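Local coordinates for protein Ta0487 (Thermoplasma acidophilum, PDB 3KBQ) that is of unknown function but belongs to the CinA family and contains a probable molybdopterin-binding domain, at residues Ser7-Gly12 against Gly53-Val58. Sequence-based numbering, arbitrary orientation.
Sequences SVITVG and GWAFRV
Helix-on-sheet packing in the probable molybdopterin-binding domain, a three-layered alpha/beta fold, brings I9, on strand 5-11, against A55 and F56 of helix 49-62. The contact illustrates how the two branches of one isoleucine can meet different residues of a helix lying on a sheet. Strand 5-11 runs inside the mixed sheet, flanked by the parallel strands 38-45 and 65-69, and the backbone of I9 is hydrogen-bonded to V67. I9 CA sits 6.9 Å from A55 CA, and the CB of this small residue points toward the strand.

The two branches of I9 share the work. CG2, anti to the backbone N, meets the methyl of A55, with 4.1 Å between I9 CG2 and A55 CB. CG1 lies beside the backbone N (chi1 -64°), and the extended second torsion (164°) carries CD1 onward to the helix, where I9 CD1 comes within 3.8 Å of the backbone carbon A55 C. The same methyl reaches F56, whose side chain crosses that of I9 at about a right angle.

No hydrogen bond links the two segments; buried van der Waals packing, with a CH-pi contact, joins them. Around it, F43 of strand 38-45, V66 and S68 of strand 65-69 and A59, one turn further along the helix, also touch I9, while the F56 ring packs edge-to-face with F84 of helix 80-87. Three adjacent strands and two helices therefore surround this contact between sheet and helix.

At the ring itself the CH-pi geometry is plain: I9 CD1 stands over one face of F56, 3.8 Å from the ring centroid. The methyl lies 24° off the ring normal, displaced toward the rim. Its closest ring atom is accordingly F56 CD1, with I9 CD1 and F56 CD1 3.5 Å apart.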
# COMPACT_ATOMS: atom_id res chain seq x y z
N SER B 7 -3.65 6.01 -8.73
CA SER B 7 -3.34 5.29 -7.49
C SER B 7 -3.85 3.88 -7.54
O SER B 7 -4.80 3.57 -8.26
CB SER B 7 -3.92 6.01 -6.27
OG SER B 7 -3.08 7.13 -6.01
N VAL B 8 -3.22 3.03 -6.73
CA VAL B 8 -3.54 1.62 -6.67
C VAL B 8 -3.98 1.27 -5.25
O VAL B 8 -3.37 1.66 -4.27
CB VAL B 8 -2.34 0.78 -7.12
CG1 VAL B 8 -2.65 -0.73 -7.17
CG2 VAL B 8 -1.85 1.29 -8.49
N ILE B 9 -5.04 0.48 -5.15
CA ILE B 9 -5.53 0.03 -3.87
C ILE B 9 -5.59 -1.50 -3.93
O ILE B 9 -5.99 -2.08 -4.95
CB ILE B 9 -6.94 0.58 -3.57
CG1 ILE B 9 -6.93 2.12 -3.43
CG2 ILE B 9 -7.50 -0.12 -2.24
CD1 ILE B 9 -8.38 2.72 -3.53
N THR B 10 -5.15 -2.14 -2.86
CA THR B 10 -5.22 -3.58 -2.75
C THR B 10 -6.00 -3.82 -1.45
O THR B 10 -5.65 -3.29 -0.38
CB THR B 10 -3.81 -4.23 -2.60
OG1 THR B 10 -3.01 -3.90 -3.74
CG2 THR B 10 -3.92 -5.79 -2.50
N VAL B 11 -7.06 -4.62 -1.53
CA VAL B 11 -7.85 -4.97 -0.34
C VAL B 11 -7.66 -6.46 0.02
O VAL B 11 -7.86 -7.32 -0.83
CB VAL B 11 -9.36 -4.70 -0.62
CG1 VAL B 11 -10.22 -5.02 0.62
CG2 VAL B 11 -9.58 -3.22 -1.14
N GLY B 12 -7.28 -6.78 1.25
CA GLY B 12 -7.09 -8.17 1.62
C GLY B 12 -6.16 -8.32 2.82
O GLY B 12 -4.96 -7.98 2.76
N GLY B 53 -13.15 2.56 2.52
CA GLY B 53 -13.66 3.89 2.21
C GLY B 53 -12.53 4.94 2.29
O GLY B 53 -12.46 5.86 1.43
N TRP B 54 -11.72 4.83 3.36
CA TRP B 54 -10.55 5.69 3.56
C TRP B 54 -9.62 5.67 2.33
O TRP B 54 -9.26 6.72 1.83
CB TRP B 54 -9.81 5.39 4.90
CG TRP B 54 -8.49 6.08 4.96
CD1 TRP B 54 -8.25 7.43 5.32
CD2 TRP B 54 -7.23 5.53 4.58
NE1 TRP B 54 -6.89 7.69 5.16
CE2 TRP B 54 -6.26 6.56 4.72
CE3 TRP B 54 -6.82 4.27 4.12
CZ2 TRP B 54 -4.89 6.35 4.43
CZ3 TRP B 54 -5.46 4.05 3.85
CH2 TRP B 54 -4.51 5.10 4.01
N ALA B 55 -9.27 4.48 1.86
CA ALA B 55 -8.29 4.32 0.79
C ALA B 55 -8.83 4.96 -0.50
O ALA B 55 -8.13 5.74 -1.15
CB ALA B 55 -7.96 2.83 0.59
N PHE B 56 -10.09 4.70 -0.83
CA PHE B 56 -10.66 5.28 -2.05
C PHE B 56 -10.68 6.80 -1.97
O PHE B 56 -10.35 7.46 -2.93
CB PHE B 56 -12.10 4.75 -2.37
CG PHE B 56 -12.13 3.42 -3.08
CD1 PHE B 56 -11.71 3.30 -4.42
CD2 PHE B 56 -12.57 2.26 -2.42
CE1 PHE B 56 -11.71 2.09 -5.06
CE2 PHE B 56 -12.58 1.02 -3.08
CZ PHE B 56 -12.17 0.92 -4.39
N ARG B 57 -11.09 7.35 -0.83
CA ARG B 57 -11.13 8.81 -0.69
C ARG B 57 -9.76 9.49 -0.83
O ARG B 57 -9.60 10.46 -1.58
CB ARG B 57 -11.76 9.20 0.66
CG ARG B 57 -13.25 8.82 0.80
CD ARG B 57 -14.02 9.23 -0.46
NE ARG B 57 -13.95 10.67 -0.71
CZ ARG B 57 -14.95 11.50 -0.44
NH1 ARG B 57 -16.05 11.01 0.12
NH2 ARG B 57 -14.85 12.82 -0.72
N VAL B 58 -8.79 9.00 -0.10
CA VAL B 58 -7.42 9.48 -0.30
C VAL B 58 -6.92 9.28 -1.75
O VAL B 58 -6.38 10.24 -2.33
CB VAL B 58 -6.45 8.92 0.72
CG1 VAL B 58 -5.12 9.57 0.56
CG2 VAL B 58 -7.00 9.30 2.13